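Local coordinates for mevalonate kinase, putative (Leishmania major, PDB 2HFS), which probably phosphorylates (R)-mevalonate with ATP to give (R)-5-phosphomevalonate, an early step of isoprenoid and sterol synthesis, as a GHMP-family kinase, at residues Y19-L24 with N159-Y164; I41-E46 with R321-P326. One frame throughout, in Å; residues are numbered along the deposited sequence.

Contact 1 of 2, residues Y19-L24 with N159-Y164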
# COMPACT_ATOMS: atom_id res chain seq x y z
N TYR A 19 8.57 -0.31 0.94
CA TYR A 19 7.61 -1.12 1.70
C TYR A 19 6.26 -1.23 1.01
O TYR A 19 5.86 -0.32 0.27
CB TYR A 19 7.44 -0.55 3.10
CG TYR A 19 8.73 -0.33 3.85
CD1 TYR A 19 9.45 -1.40 4.38
CD2 TYR A 19 9.25 0.96 4.00
CE1 TYR A 19 10.64 -1.18 5.08
CE2 TYR A 19 10.44 1.18 4.71
CZ TYR A 19 11.12 0.09 5.24
OH TYR A 19 12.31 0.27 5.92
N GLY A 20 5.57 -2.36 1.24
CA GLY A 20 4.15 -2.48 0.89
C GLY A 20 3.27 -1.62 1.77
O GLY A 20 3.76 -0.99 2.71
N LYS A 21 1.97 -1.60 1.47
CA LYS A 21 1.02 -0.69 2.11
C LYS A 21 -0.35 -1.31 2.29
O LYS A 21 -0.87 -1.94 1.37
CB LYS A 21 0.84 0.58 1.24
CG LYS A 21 -0.26 1.52 1.77
CD LYS A 21 -1.24 1.97 0.68
CE LYS A 21 -1.94 0.81 -0.05
NZ LYS A 21 -3.01 1.28 -0.96
N VAL A 22 -0.95 -1.11 3.46
CA VAL A 22 -2.39 -1.39 3.63
C VAL A 22 -3.07 -0.17 4.27
O VAL A 22 -2.46 0.54 5.05
CB VAL A 22 -2.70 -2.67 4.47
CG1 VAL A 22 -1.92 -3.88 3.96
CG2 VAL A 22 -2.44 -2.46 5.95
N ILE A 23 -4.32 0.07 3.93
CA ILE A 23 -5.07 1.11 4.62
C ILE A 23 -5.81 0.49 5.79
O ILE A 23 -6.68 -0.38 5.61
CB ILE A 23 -6.02 1.84 3.66
CG1 ILE A 23 -5.24 2.45 2.51
CG2 ILE A 23 -6.74 2.94 4.42
CD1 ILE A 23 -6.06 2.67 1.27
N LEU A 24 -5.45 0.90 7.01
CA LEU A 24 -6.09 0.39 8.20
C LEU A 24 -7.43 1.06 8.43
O LEU A 24 -8.42 0.40 8.73
CB LEU A 24 -5.19 0.54 9.42
CG LEU A 24 -3.95 -0.36 9.45
CD1 LEU A 24 -3.34 -0.23 10.82
CD2 LEU A 24 -4.31 -1.82 9.13
N ASN A 159 3.22 5.94 -2.17
CA ASN A 159 4.64 6.30 -2.16
C ASN A 159 5.13 6.70 -0.77
O ASN A 159 6.25 6.36 -0.39
CB ASN A 159 5.02 7.36 -3.21
CG ASN A 159 4.06 8.54 -3.26
OD1 ASN A 159 3.03 8.49 -3.95
ND2 ASN A 159 4.42 9.62 -2.58
N THR A 160 4.29 7.40 -0.02
CA THR A 160 4.72 7.86 1.29
C THR A 160 4.91 6.65 2.24
O THR A 160 5.90 6.57 2.97
CB THR A 160 3.71 8.90 1.85
OG1 THR A 160 3.69 10.06 0.99
CG2 THR A 160 4.22 9.47 3.17
N ALA A 161 3.97 5.70 2.22
CA ALA A 161 4.12 4.48 3.01
C ALA A 161 5.34 3.67 2.54
O ALA A 161 6.12 3.15 3.36
CB ALA A 161 2.85 3.61 2.88
N ALA A 162 5.50 3.53 1.23
CA ALA A 162 6.62 2.79 0.67
C ALA A 162 7.99 3.42 1.03
O ALA A 162 8.97 2.69 1.27
CB ALA A 162 6.45 2.65 -0.84
N THR A 163 8.06 4.74 1.09
CA THR A 163 9.32 5.42 1.41
C THR A 163 9.65 5.38 2.90
O THR A 163 10.81 5.13 3.27
CB THR A 163 9.29 6.88 0.95
OG1 THR A 163 8.14 7.52 1.51
CG2 THR A 163 9.08 6.98 -0.54
N TYR A 164 8.65 5.64 3.74
CA TYR A 164 8.87 5.81 5.18
C TYR A 164 8.55 4.59 6.03
O TYR A 164 9.10 4.45 7.10
CB TYR A 164 8.06 7.02 5.74
CG TYR A 164 8.47 8.36 5.18
CD1 TYR A 164 9.61 9.02 5.65
CD2 TYR A 164 7.75 8.95 4.14
CE1 TYR A 164 10.00 10.26 5.13
CE2 TYR A 164 8.13 10.17 3.60
CZ TYR A 164 9.26 10.82 4.09
OH TYR A 164 9.62 12.03 3.55
O HOH W 1 11.72 3.00 7.60
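Y19 and A162 join strand 17-25 to the last turn of helix 157-164, the two short axes approaching to 6.6 Å and running 135° apart. Y19 N donates to A162 O over 3.0 Å, in the carbonyl plane and on a lone pair, with an N-H...O angle of 162°. A CA-H...O contact returns the closeness, A162 CA to Y19 O at 3.2 Å. Alanine suits this place because its single methyl lets the backbones come so near. In Y19, chi1 (-52°) sets CG beside the backbone N; ring atom CD2 is 3.2 Å from A162 O, approached obliquely, while A161 O and T163 O sit at the ring edge. A water bridges Y19 OH and Y164 O. Farther along, K21 rests CG on A161 CB at 3.9 Å, and its bent chain carries NZ away to a salt bridge with D158. This pair is probably the conserved Lys-Asp pair of the mevalonate kinase active site, its lysine stem packed against A161. Carbonyls at a helix C-terminus generally lack i+4 amide partners; here Y19 N ties A162 O to the strand, and R124 links T163 O to helix 114-130.

Contact 2 of 2, residues I41-E46 with R321-P326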
# COMPACT_ATOMS: atom_id res chain seq x y z
N ILE A 41 4.09 -1.65 5.55
CA ILE A 41 4.41 -2.95 6.15
C ILE A 41 5.90 -3.30 6.03
O ILE A 41 6.63 -2.65 5.27
CB ILE A 41 3.49 -4.04 5.56
CG1 ILE A 41 3.63 -4.16 4.04
CG2 ILE A 41 1.99 -3.77 5.93
CD1 ILE A 41 3.09 -5.51 3.50
N SER A 42 6.36 -4.31 6.77
CA SER A 42 7.80 -4.64 6.77
C SER A 42 8.22 -5.21 5.45
O SER A 42 9.37 -5.06 5.03
CB SER A 42 8.12 -5.72 7.83
OG SER A 42 7.87 -5.27 9.13
N GLU A 43 7.29 -5.93 4.83
CA GLU A 43 7.51 -6.69 3.60
C GLU A 43 7.71 -5.72 2.45
O GLU A 43 7.01 -4.72 2.37
CB GLU A 43 6.31 -7.61 3.36
CG GLU A 43 6.27 -8.81 4.32
CD GLU A 43 5.78 -8.54 5.75
OE1 GLU A 43 5.20 -7.49 6.07
OE2 GLU A 43 5.96 -9.45 6.59
N TYR A 44 8.66 -6.01 1.58
CA TYR A 44 9.20 -4.97 0.72
C TYR A 44 9.54 -5.50 -0.64
O TYR A 44 9.63 -6.72 -0.86
CB TYR A 44 10.46 -4.37 1.36
CG TYR A 44 11.54 -5.39 1.59
CD1 TYR A 44 12.53 -5.62 0.62
CD2 TYR A 44 11.56 -6.15 2.76
CE1 TYR A 44 13.51 -6.57 0.81
CE2 TYR A 44 12.56 -7.12 2.96
CZ TYR A 44 13.51 -7.33 1.99
OH TYR A 44 14.50 -8.25 2.18
N THR A 45 9.73 -4.57 -1.57
CA THR A 45 10.26 -4.89 -2.88
C THR A 45 11.67 -4.29 -2.90
O THR A 45 11.88 -3.14 -2.45
CB THR A 45 9.36 -4.24 -3.96
OG1 THR A 45 8.11 -4.95 -4.05
CG2 THR A 45 9.96 -4.40 -5.34
N GLU A 46 12.64 -5.08 -3.35
CA GLU A 46 14.04 -4.60 -3.47
C GLU A 46 14.46 -4.43 -4.93
O GLU A 46 14.07 -5.24 -5.79
CB GLU A 46 14.99 -5.54 -2.72
CG GLU A 46 16.46 -5.21 -2.95
CD GLU A 46 17.42 -6.08 -2.16
OE1 GLU A 46 17.08 -7.24 -1.84
OE2 GLU A 46 18.54 -5.59 -1.86
N ARG A 321 0.85 -13.28 5.29
CA ARG A 321 1.13 -12.84 6.65
C ARG A 321 2.04 -11.64 6.51
O ARG A 321 3.18 -11.77 6.07
CB ARG A 321 1.84 -13.91 7.47
CG ARG A 321 1.08 -15.22 7.55
CD ARG A 321 1.88 -16.34 8.20
NE ARG A 321 1.29 -17.65 7.92
CZ ARG A 321 0.72 -18.41 8.84
NH1 ARG A 321 0.66 -17.98 10.10
NH2 ARG A 321 0.21 -19.59 8.52
N TYR A 322 1.54 -10.48 6.87
CA TYR A 322 2.33 -9.26 6.80
C TYR A 322 2.40 -8.67 8.20
O TYR A 322 1.59 -9.01 9.07
CB TYR A 322 1.71 -8.28 5.80
CG TYR A 322 1.89 -8.66 4.32
CD1 TYR A 322 0.97 -8.24 3.35
CD2 TYR A 322 2.98 -9.42 3.90
CE1 TYR A 322 1.13 -8.58 1.98
CE2 TYR A 322 3.16 -9.76 2.54
CZ TYR A 322 2.24 -9.32 1.59
OH TYR A 322 2.41 -9.64 0.25
N THR A 323 3.38 -7.80 8.45
CA THR A 323 3.49 -7.15 9.77
C THR A 323 3.79 -5.66 9.66
O THR A 323 4.39 -5.18 8.69
CB THR A 323 4.58 -7.79 10.67
OG1 THR A 323 5.86 -7.60 10.07
CG2 THR A 323 4.43 -9.32 10.79
N VAL A 324 3.35 -4.93 10.68
CA VAL A 324 3.75 -3.56 10.86
C VAL A 324 4.68 -3.47 12.06
O VAL A 324 4.39 -3.97 13.15
CB VAL A 324 2.56 -2.62 11.03
CG1 VAL A 324 3.05 -1.18 11.13
CG2 VAL A 324 1.58 -2.79 9.88
N GLN A 325 5.80 -2.81 11.83
CA GLN A 325 6.84 -2.69 12.84
C GLN A 325 6.54 -1.52 13.78
O GLN A 325 6.05 -0.48 13.32
CB GLN A 325 8.16 -2.47 12.13
CG GLN A 325 9.36 -2.85 12.96
CD GLN A 325 10.64 -2.44 12.30
OE1 GLN A 325 11.68 -2.33 12.96
NE2 GLN A 325 10.59 -2.19 10.98
N PRO A 326 6.81 -1.69 15.07
CA PRO A 326 6.69 -0.59 16.03
C PRO A 326 7.70 0.50 15.73
O PRO A 326 8.83 0.21 15.34
CB PRO A 326 7.04 -1.24 17.37
CG PRO A 326 6.89 -2.71 17.14
CD PRO A 326 7.26 -2.94 15.72
O HOH W 2 5.81 -12.41 6.15
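The Y322 ring has I41 CD1 over one face, in a CH-pi contact 3.7 Å from the centroid, shifted toward the rim near CG and CD1. On its CD2 and CE2 side E43 approaches obliquely, CG lying 3.4 Å from Y322 CD2, with carboxylate and ring planes 39° apart. A long, branched isoleucine suits this place: CD1 reaches the ring while CG2 meets V324 CG2 at 4.1 Å. Tyrosine gives a broad apolar surface here, yet its OH bonds to V107 N.

E43 is bent at chi2 (77°), which turns CD back toward the 321-326 backbone. There OE1 accepts T323 N at 3.0 Å on its syn side, somewhat out of the carboxylate plane, and OE2 accepts a hydrogen bond from a water that also donates to R321 O. A serine at the chain's corner adds two bonds: S42 N donates to T323 O over 2.9 Å, nearly along the C=O axis, and S42 OG pairs with T323 OG1 at 3.2 Å, where either hydroxyl may donate. T323 therefore engages through its N, O and OG1 at once.

Strand 318-324 is an outermost strand of its four-stranded sheet within this chain, and the 41-46 segment meets it almost crosswise, strand directions 97° apart, where the two lobes of the GHMP fold come together. Such directions do not suit sheet pairing; T323 N and O are met instead by the E43 carboxylate and S42 N. The amide and water donors directed at E43 would probably help to stabilise its negative charge.

How the contacts relate
Contacts 1 and 2 lie with their centres about 9 Å apart and meet directly along the antiparallel pair formed by strands 17-25 and 36-52. G20 is the shared link: its O probably accepts I41 N at 2.9 Å, and its N probably donates to E43 O at 3.0 Å. Y19 also packs across, CB lying 3.1 Å from I41 O. Strand 17-25 thus packs against the short helix of contact 1, while strand 36-52 reaches through contact 2 to the edge of the other sheet, and it is contact 2 that spans the two sheets. K21 of contact 1, paired with D158 next to N159, is consistent with the conserved active-site pair; contact 2 holds no such residue.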